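Local coordinates for acyl-coenzyme A oxidase (Caenorhabditis elegans, PDB 5K3J), which catalyses the FAD-dependent desaturation of the fatty acid-derived side chain of ascaroside-CoA pheromone precursors, the first step of their peroxisomal beta-oxidation, with oxygen reduced to hydrogen peroxide, at residues V464-Y467 and L468-S472; R492-A495 and W496-T499; G509-R512 and E513-W516; L529-R532 and L533-E537. All coordinates share one frame; numbering follows the deposited sequence.

Contact 1 of 4, residues V464-Y467 and L468-S472; sequences VASY and LADKS
The backbone amide L468 N donates to A465 O over 2.9 Å, and one residue further on A469 N reaches S466 O at 3.1 Å. Both bonds span three residues, so the chain between helices 435-450 and 481-507 is wound here into consecutive tight turns. The winding sets the side chains of Y467 and L468 side by side, pointing the same way. L468 CG lies over one face of the phenol in a CH-pi contact, 4.1 Å from the centroid and only 13° off the normal, while L468 CD2 touches Y467 CE2 at 3.7 Å. Y467 CG sits between the backbone N and the carbonyl carbon (chi1 77°), which brings the ring back over its neighbour. The hydroxyl is hydrogen-bonded to H530 ND1 on helix 520-543, and L468 itself packs on A495 of helix 481-507. Replacing Y467 by a leucine would probably leave H530 ND1 without this partner and L468 CG without a ring face. One phenol thus serves twice: its face packs on L468 and its hydroxyl bonds to H530 of helix 520-543.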
loop_
_atom_site.group_PDB
_atom_site.type_symbol
_atom_site.label_atom_id
_atom_site.label_comp_id
_atom_site.label_asym_id
_atom_site.label_seq_id
_atom_site.Cartn_x
_atom_site.Cartn_y
_atom_site.Cartn_z
ATOM N N VAL A 464 -11.358 30.508 6.490
ATOM C CA VAL A 464 -10.813 29.187 6.771
ATOM C C VAL A 464 -10.003 29.215 8.064
ATOM O O VAL A 464 -10.028 28.264 8.847
ATOM C CB VAL A 464 -9.920 28.687 5.616
ATOM C CG1 VAL A 464 -9.476 27.255 5.866
ATOM C CG2 VAL A 464 -10.652 28.791 4.287
ATOM N N ALA A 465 -9.293 30.315 8.287
ATOM C CA ALA A 465 -8.431 30.448 9.457
ATOM C C ALA A 465 -9.162 31.069 10.647
ATOM O O ALA A 465 -8.722 30.929 11.788
ATOM C CB ALA A 465 -7.202 31.272 9.108
ATOM N N SER A 466 -10.272 31.748 10.357
ATOM C CA SER A 466 -11.086 32.465 11.343
ATOM C C SER A 466 -11.196 31.808 12.716
ATOM O O SER A 466 -11.008 32.464 13.741
ATOM C CB SER A 466 -12.498 32.661 10.792
ATOM O OG SER A 466 -13.448 32.712 11.845
ATOM N N TYR A 467 -11.493 30.511 12.726
ATOM C CA TYR A 467 -11.780 29.784 13.961
ATOM C C TYR A 467 -10.605 29.758 14.933
ATOM O O TYR A 467 -10.760 29.356 16.086
ATOM C CB TYR A 467 -12.203 28.346 13.638
ATOM C CG TYR A 467 -11.050 27.438 13.264
ATOM C CD1 TYR A 467 -10.563 27.399 11.963
ATOM C CD2 TYR A 467 -10.449 26.617 14.213
ATOM C CE1 TYR A 467 -9.507 26.569 11.621
ATOM C CE2 TYR A 467 -9.394 25.788 13.879
ATOM C CZ TYR A 467 -8.927 25.767 12.582
ATOM O OH TYR A 467 -7.878 24.940 12.247
ATOM N N LEU A 468 -9.431 30.168 14.466
ATOM C CA LEU A 468 -8.234 30.156 15.297
ATOM C C LEU A 468 -8.224 31.303 16.305
ATOM O O LEU A 468 -7.691 31.161 17.405
ATOM C CB LEU A 468 -6.978 30.214 14.425
ATOM C CG LEU A 468 -6.669 28.976 13.581
ATOM C CD1 LEU A 468 -5.526 29.264 12.624
ATOM C CD2 LEU A 468 -6.340 27.777 14.461
ATOM N N ALA A 469 -8.810 32.437 15.934
ATOM C CA ALA A 469 -8.823 33.597 16.815
ATOM C C ALA A 469 -9.923 33.489 17.865
ATOM O O ALA A 469 -9.958 34.260 18.822
ATOM C CB ALA A 469 -8.988 34.871 16.006
ATOM N N ASP A 470 -10.819 32.527 17.677
ATOM C CA ASP A 470 -11.943 32.344 18.587
ATOM C C ASP A 470 -11.561 31.561 19.829
ATOM O O ASP A 470 -10.388 31.392 20.151
ATOM C CB ASP A 470 -13.097 31.613 17.894
ATOM C CG ASP A 470 -13.624 32.357 16.694
ATOM O OD1 ASP A 470 -13.370 33.576 16.596
ATOM O OD2 ASP A 470 -14.298 31.723 15.853
ATOM N N LYS A 471 -12.593 31.086 20.512
ATOM C CA LYS A 471 -12.468 30.100 21.569
ATOM C C LYS A 471 -13.839 29.461 21.713
ATOM O O LYS A 471 -14.852 30.158 21.747
ATOM C CB LYS A 471 -11.985 30.739 22.876
ATOM C CG LYS A 471 -13.021 31.617 23.550
ATOM C CD LYS A 471 -12.365 32.590 24.504
ATOM C CE LYS A 471 -13.400 33.325 25.340
ATOM N NZ LYS A 471 -14.374 34.077 24.496
ATOM N N SER A 472 -13.876 28.137 21.756
ATOM C CA SER A 472 -15.151 27.447 21.845
ATOM C C SER A 472 -15.427 27.025 23.288
ATOM O O SER A 472 -16.581 26.972 23.724
ATOM C CB SER A 472 -15.177 26.240 20.908
ATOM O OG SER A 472 -16.515 25.905 20.578
#

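Contact 2 of 4, residues R492-A495 and W496-T499; sequences RRQA and WKAT
R492 and W496 follow each other by one turn of the alpha-helix 481-507, in the C-terminal helical region of the oxidase, and their side chains cross at a slant, with the guanidinium and indole planes 35° apart. The approach is made by R492 CG, 4.0 Å from W496 CD1, while R492 NH2 is hydrogen-bonded to Y467 O; R492 O lies in plane at the indole edge, 3.2 Å from W496 CD1. R493 meets K497 differently: its chain bends at chi2 and chi3 and lays one face of the guanidinium over the aliphatic part of the lysine, R493 NH2 being 3.7 Å from K497 CG. Like charges lie close, R493 NH2 to K497 NZ 4.3 Å, and the salt bridge from K497 NZ to D584 of the second subunit probably offsets the cost. Q494 NE2 is hydrogen-bonded to E522. T499 OG1 stands beside its own backbone N (chi1 -67°), within reach of the preceding turn. Putting a valine at T499 would probably cost A495 O one of its two donors and leave that carbonyl held by the amide alone. T499 OG1 at 2.8 Å and T499 N at 3.1 Å approach A495 O from opposite faces of its plane.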
loop_
_atom_site.group_PDB
_atom_site.type_symbol
_atom_site.label_atom_id
_atom_site.label_comp_id
_atom_site.label_asym_id
_atom_site.label_seq_id
_atom_site.Cartn_x
_atom_site.Cartn_y
_atom_site.Cartn_z
ATOM N N ARG A 492 -7.369 24.080 16.667
ATOM C CA ARG A 492 -6.944 25.310 17.331
ATOM C C ARG A 492 -5.977 25.017 18.468
ATOM O O ARG A 492 -4.965 25.699 18.630
ATOM C CB ARG A 492 -8.156 26.071 17.868
ATOM C CG ARG A 492 -7.811 27.276 18.729
ATOM C CD ARG A 492 -9.032 27.802 19.478
ATOM N NE ARG A 492 -10.174 28.034 18.596
ATOM C CZ ARG A 492 -11.271 27.283 18.580
ATOM N NH1 ARG A 492 -11.382 26.247 19.405
ATOM N NH2 ARG A 492 -12.261 27.568 17.744
ATOM N N ARG A 493 -6.312 23.995 19.252
ATOM C CA ARG A 493 -5.474 23.523 20.350
ATOM C C ARG A 493 -4.056 23.246 19.865
ATOM O O ARG A 493 -3.106 23.910 20.279
ATOM C CB ARG A 493 -6.073 22.254 20.965
ATOM C CG ARG A 493 -6.051 22.187 22.487
ATOM C CD ARG A 493 -4.651 21.978 23.044
ATOM N NE ARG A 493 -4.046 23.236 23.472
ATOM C CZ ARG A 493 -3.021 23.323 24.314
ATOM N NH1 ARG A 493 -2.535 24.512 24.647
ATOM N NH2 ARG A 493 -2.485 22.223 24.828
ATOM N N GLN A 494 -3.932 22.266 18.975
ATOM C CA GLN A 494 -2.641 21.842 18.447
ATOM C C GLN A 494 -1.926 22.966 17.708
ATOM O O GLN A 494 -0.709 23.106 17.824
ATOM C CB GLN A 494 -2.824 20.644 17.514
ATOM C CG GLN A 494 -1.534 20.088 16.929
ATOM C CD GLN A 494 -0.658 19.428 17.970
ATOM O OE1 GLN A 494 -1.153 18.866 18.948
ATOM N NE2 GLN A 494 0.653 19.497 17.769
ATOM N N ALA A 495 -2.685 23.751 16.946
ATOM C CA ALA A 495 -2.133 24.858 16.165
ATOM C C ALA A 495 -1.307 25.800 17.035
ATOM O O ALA A 495 -0.150 26.090 16.727
ATOM C CB ALA A 495 -3.251 25.625 15.470
ATOM N N TRP A 496 -1.910 26.275 18.120
ATOM C CA TRP A 496 -1.207 27.086 19.105
ATOM C C TRP A 496 -0.112 26.282 19.795
ATOM O O TRP A 496 1.015 26.751 19.955
ATOM C CB TRP A 496 -2.185 27.629 20.148
ATOM C CG TRP A 496 -2.966 28.811 19.689
ATOM C CD1 TRP A 496 -4.162 28.801 19.032
ATOM C CD2 TRP A 496 -2.611 30.187 19.861
ATOM N NE1 TRP A 496 -4.572 30.087 18.782
ATOM C CE2 TRP A 496 -3.639 30.957 19.279
ATOM C CE3 TRP A 496 -1.526 30.844 20.448
ATOM C CZ2 TRP A 496 -3.612 32.349 19.267
ATOM C CZ3 TRP A 496 -1.502 32.226 20.435
ATOM C CH2 TRP A 496 -2.538 32.964 19.849
ATOM N N LYS A 497 -0.463 25.064 20.193
ATOM C CA LYS A 497 0.435 24.179 20.926
ATOM C C LYS A 497 1.736 23.934 20.169
ATOM O O LYS A 497 2.807 23.864 20.770
ATOM C CB LYS A 497 -0.264 22.847 21.214
ATOM C CG LYS A 497 0.324 22.035 22.360
ATOM C CD LYS A 497 1.273 20.956 21.870
ATOM C CE LYS A 497 1.707 20.069 23.023
ATOM N NZ LYS A 497 0.559 19.361 23.658
ATOM N N ALA A 498 1.639 23.806 18.849
ATOM C CA ALA A 498 2.817 23.558 18.026
ATOM C C ALA A 498 3.566 24.854 17.728
ATOM O O ALA A 498 4.798 24.878 17.706
ATOM C CB ALA A 498 2.424 22.859 16.731
ATOM N N THR A 499 2.819 25.931 17.507
ATOM C CA THR A 499 3.418 27.223 17.194
ATOM C C THR A 499 4.277 27.732 18.352
ATOM O O THR A 499 5.407 28.177 18.146
ATOM C CB THR A 499 2.342 28.276 16.850
ATOM O OG1 THR A 499 1.697 27.921 15.620
ATOM C CG2 THR A 499 2.968 29.657 16.704
#

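Contact 3 of 4, residues G509-R512 and E513-W516; sequences GESR and EVAW
Backbone hydrogen bonds build the first turn of helix 512-518: A515 N donates to S511 O and W516 N to R512 O, each over 2.6 Å. S511 holds the N-cap position. Two residues earlier, G509, with positive phi, is the C-prime residue of the Schellman motif that ends helix 481-507, so one short link closes one helix and opens the next. The apolar pair is E510 CG with V514 CG1 at 3.8 Å, the two side chains slanting across each other. The other valine branch, V514 CG2, makes a van der Waals contact with the serine hydroxyl, 3.6 Å from S511 OG. That hydroxyl is hydrogen-bonded to D324 of the second subunit, against which E513 and V514 also pack. R512 and E513 do not pair: R512 NE is 5.5 Å from E513 OE2. With CG anti to the backbone N (chi1 171°) and the chain extended as far as NE, the R512 side chain ends up about 5 Å from the bound ascaroside-CoA, close to R444, with which W516 makes a cation-pi contact. The chemistry implies a helix start whose N-cap serine spends its hydroxyl on D324 of the second subunit, while its arginine could lend positive charge beside the phosphate-bearing substrate.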
loop_
_atom_site.group_PDB
_atom_site.type_symbol
_atom_site.label_atom_id
_atom_site.label_comp_id
_atom_site.label_asym_id
_atom_site.label_seq_id
_atom_site.Cartn_x
_atom_site.Cartn_y
_atom_site.Cartn_z
ATOM N N GLY A 509 16.892 30.585 21.435
ATOM C CA GLY A 509 17.961 31.088 20.599
ATOM C C GLY A 509 18.444 30.061 19.595
ATOM O O GLY A 509 19.511 30.215 19.002
ATOM N N GLU A 510 17.668 28.998 19.414
ATOM C CA GLU A 510 17.942 28.046 18.348
ATOM C C GLU A 510 17.443 28.670 17.053
ATOM O O GLU A 510 16.331 29.197 17.006
ATOM C CB GLU A 510 17.267 26.697 18.616
ATOM C CG GLU A 510 18.078 25.479 18.196
ATOM C CD GLU A 510 19.094 25.052 19.244
ATOM O OE1 GLU A 510 19.393 25.851 20.157
ATOM O OE2 GLU A 510 19.594 23.911 19.155
ATOM N N SER A 511 18.276 28.625 16.016
ATOM C CA SER A 511 17.971 29.291 14.751
ATOM C C SER A 511 16.650 28.808 14.166
ATOM O O SER A 511 16.229 27.681 14.421
ATOM C CB SER A 511 19.096 29.069 13.740
ATOM O OG SER A 511 18.843 27.933 12.932
ATOM N N ARG A 512 16.012 29.670 13.379
ATOM C CA ARG A 512 14.682 29.406 12.831
ATOM C C ARG A 512 14.572 28.052 12.142
ATOM O O ARG A 512 13.694 27.253 12.470
ATOM C CB ARG A 512 14.287 30.499 11.840
ATOM C CG ARG A 512 13.023 30.172 11.066
ATOM C CD ARG A 512 12.641 31.283 10.112
ATOM N NE ARG A 512 11.203 31.281 9.858
ATOM C CZ ARG A 512 10.326 32.009 10.542
ATOM N NH1 ARG A 512 9.036 31.942 10.247
ATOM N NH2 ARG A 512 10.739 32.808 11.520
ATOM N N GLU A 513 15.461 27.810 11.185
ATOM C CA GLU A 513 15.484 26.555 10.444
ATOM C C GLU A 513 15.529 25.342 11.372
ATOM O O GLU A 513 14.784 24.380 11.189
ATOM C CB GLU A 513 16.679 26.527 9.488
ATOM C CG GLU A 513 16.475 27.295 8.188
ATOM C CD GLU A 513 16.460 28.802 8.378
ATOM O OE1 GLU A 513 17.017 29.285 9.387
ATOM O OE2 GLU A 513 15.887 29.504 7.516
ATOM N N VAL A 514 16.404 25.393 12.370
ATOM C CA VAL A 514 16.539 24.290 13.313
ATOM C C VAL A 514 15.361 24.259 14.284
ATOM O O VAL A 514 14.857 23.188 14.626
ATOM C CB VAL A 514 17.866 24.381 14.099
ATOM C CG1 VAL A 514 17.956 23.275 15.144
ATOM C CG2 VAL A 514 19.045 24.308 13.145
ATOM N N ALA A 515 14.926 25.437 14.720
ATOM C CA ALA A 515 13.740 25.548 15.560
ATOM C C ALA A 515 12.521 24.988 14.839
ATOM O O ALA A 515 11.691 24.308 15.436
ATOM C CB ALA A 515 13.505 26.992 15.955
ATOM N N TRP A 516 12.424 25.283 13.548
ATOM C CA TRP A 516 11.358 24.743 12.713
ATOM C C TRP A 516 11.466 23.226 12.607
ATOM O O TRP A 516 10.468 22.510 12.698
ATOM C CB TRP A 516 11.395 25.363 11.313
ATOM C CG TRP A 516 10.331 24.829 10.419
ATOM C CD1 TRP A 516 10.470 23.869 9.459
ATOM C CD2 TRP A 516 8.952 25.208 10.412
ATOM N NE1 TRP A 516 9.263 23.631 8.849
ATOM C CE2 TRP A 516 8.316 24.440 9.416
ATOM C CE3 TRP A 516 8.195 26.124 11.146
ATOM C CZ2 TRP A 516 6.961 24.560 9.137
ATOM C CZ3 TRP A 516 6.851 26.243 10.865
ATOM C CH2 TRP A 516 6.246 25.462 9.873
#

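Contact 4 of 4, residues L529-R532 and L533-E537; sequences LHTR and LFIIE
I535 leans on the backbone of the preceding turn along most of its length. Its CB lies 3.6 Å from T531 O and slightly farther from R532 O. CG1 is turned anti to the carbonyl carbon, beside the backbone N (chi1 -66°), and this carries it to 3.1 Å from T531 O, the same oxygen that takes the I535 N hydrogen bond at 2.9 Å. From there chi2 is extended, and the terminal CD1 still passes within 3.4 Å of T531 O before meeting OG1 of the threonine at a looser distance. Beyond the turn the isoleucine packs on A351 and T355 of helix 343-363 and on L388 of helix 379-405. The pattern belongs to a regular alpha-helix, 520-543, in the C-terminal helical region, whose touching residues here are buried and where four successive amides, from L533 N to I536 N, donate to carbonyls four residues back. I536 repeats the pose of I535, with its CG1 3.2 Å from R532 O, but packs on V484 and F487 of helix 481-507. L533 CB comes to 3.3 Å from H530 O, and its side chain packs on F487 and Y467. R532 points away from the following turn; its guanidinium forms salt bridges through NH1 with E566 and through NH2 with D569, a residue of an ATP pocket, and its side chain lies about 5 Å from a bound ATP.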
loop_
_atom_site.group_PDB
_atom_site.type_symbol
_atom_site.label_atom_id
_atom_site.label_comp_id
_atom_site.label_asym_id
_atom_site.label_seq_id
_atom_site.Cartn_x
_atom_site.Cartn_y
_atom_site.Cartn_z
ATOM N N LEU A 529 -5.016 18.069 11.381
ATOM C CA LEU A 529 -6.223 18.429 12.116
ATOM C C LEU A 529 -7.015 19.521 11.396
ATOM O O LEU A 529 -8.238 19.436 11.283
ATOM C CB LEU A 529 -5.870 18.875 13.537
ATOM C CG LEU A 529 -5.418 17.753 14.475
ATOM C CD1 LEU A 529 -4.940 18.307 15.806
ATOM C CD2 LEU A 529 -6.551 16.763 14.682
ATOM N N HIS A 530 -6.311 20.530 10.891
ATOM C CA HIS A 530 -6.947 21.664 10.224
ATOM C C HIS A 530 -7.736 21.243 8.980
ATOM O O HIS A 530 -8.883 21.655 8.801
ATOM C CB HIS A 530 -5.893 22.707 9.844
ATOM C CG HIS A 530 -6.449 23.898 9.124
ATOM N ND1 HIS A 530 -6.728 25.089 9.757
ATOM C CD2 HIS A 530 -6.776 24.078 7.823
ATOM C CE1 HIS A 530 -7.202 25.953 8.878
ATOM N NE2 HIS A 530 -7.243 25.364 7.696
ATOM N N THR A 531 -7.125 20.421 8.129
ATOM C CA THR A 531 -7.766 19.995 6.881
ATOM C C THR A 531 -8.881 18.987 7.100
ATOM O O THR A 531 -9.807 18.895 6.294
ATOM C CB THR A 531 -6.768 19.358 5.900
ATOM O OG1 THR A 531 -6.657 17.954 6.168
ATOM C CG2 THR A 531 -5.418 20.008 6.010
ATOM N N ARG A 532 -8.776 18.206 8.166
ATOM C CA ARG A 532 -9.823 17.249 8.473
ATOM C C ARG A 532 -11.065 18.005 8.907
ATOM O O ARG A 532 -12.189 17.596 8.618
ATOM C CB ARG A 532 -9.378 16.264 9.552
ATOM C CG ARG A 532 -8.384 15.224 9.060
ATOM C CD ARG A 532 -8.814 13.825 9.454
ATOM N NE ARG A 532 -7.822 13.169 10.296
ATOM C CZ ARG A 532 -7.967 11.948 10.798
ATOM N NH1 ARG A 532 -9.066 11.251 10.542
ATOM N NH2 ARG A 532 -7.016 11.420 11.559
ATOM N N LEU A 533 -10.849 19.117 9.600
ATOM C CA LEU A 533 -11.936 20.013 9.963
ATOM C C LEU A 533 -12.614 20.541 8.708
ATOM O O LEU A 533 -13.841 20.577 8.627
ATOM C CB LEU A 533 -11.422 21.170 10.825
ATOM C CG LEU A 533 -12.307 22.413 10.971
ATOM C CD1 LEU A 533 -13.673 22.076 11.559
ATOM C CD2 LEU A 533 -11.611 23.464 11.821
ATOM N N PHE A 534 -11.808 20.940 7.728
ATOM C CA PHE A 534 -12.331 21.514 6.492
ATOM C C PHE A 534 -13.143 20.509 5.684
ATOM O O PHE A 534 -14.212 20.841 5.173
ATOM C CB PHE A 534 -11.190 22.060 5.631
ATOM C CG PHE A 534 -11.657 22.748 4.380
ATOM C CD1 PHE A 534 -11.946 24.103 4.385
ATOM C CD2 PHE A 534 -11.808 22.039 3.198
ATOM C CE1 PHE A 534 -12.381 24.736 3.236
ATOM C CE2 PHE A 534 -12.241 22.665 2.050
ATOM C CZ PHE A 534 -12.528 24.019 2.069
ATOM N N ILE A 535 -12.618 19.295 5.556
ATOM C CA ILE A 535 -13.299 18.222 4.834
ATOM C C ILE A 535 -14.704 18.009 5.390
ATOM O O ILE A 535 -15.663 17.822 4.638
ATOM C CB ILE A 535 -12.501 16.901 4.904
ATOM C CG1 ILE A 535 -11.173 17.045 4.157
ATOM C CG2 ILE A 535 -13.303 15.748 4.319
ATOM C CD1 ILE A 535 -10.157 15.975 4.491
ATOM N N ILE A 536 -14.817 18.064 6.713
ATOM C CA ILE A 536 -16.094 17.913 7.399
ATOM C C ILE A 536 -17.060 19.054 7.069
ATOM O O ILE A 536 -18.216 18.810 6.712
ATOM C CB ILE A 536 -15.887 17.843 8.920
ATOM C CG1 ILE A 536 -15.124 16.568 9.281
ATOM C CG2 ILE A 536 -17.218 17.888 9.648
ATOM C CD1 ILE A 536 -14.841 16.426 10.754
ATOM N N GLU A 537 -16.581 20.290 7.187
ATOM C CA GLU A 537 -17.390 21.470 6.888
ATOM C C GLU A 537 -17.898 21.447 5.456
ATOM O O GLU A 537 -19.082 21.669 5.196
ATOM C CB GLU A 537 -16.585 22.750 7.119
ATOM C CG GLU A 537 -16.050 22.922 8.520
ATOM C CD GLU A 537 -15.425 24.284 8.725
ATOM O OE1 GLU A 537 -14.257 24.467 8.319
ATOM O OE2 GLU A 537 -16.106 25.173 9.278
#

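How the contacts relate
Contacts 1, 2 and 4 form one cluster, their centres 12 to 15 Å apart. Contact 1 bridges to both of the others: Y467 O is 2.9 Å from R492 NH2 of contact 2, a probable hydrogen bond, and Y467 CZ is 3.6 Å from L533 CD2 of contact 4. Contacts 2 and 4 meet directly where Q494 CB lies 3.6 Å from L529 CD1. The side chain of R532 in contact 4 is about 5 Å from a bound ATP and that of Q494 in contact 2 about 7 Å, whereas the side chain of Y467 in contact 1 stays about 13 Å away. Contact 3 touches none of the others; the side chain of W516 lies about 6 Å from a bound FAD. Contacts 2 and 3 both reach the second subunit.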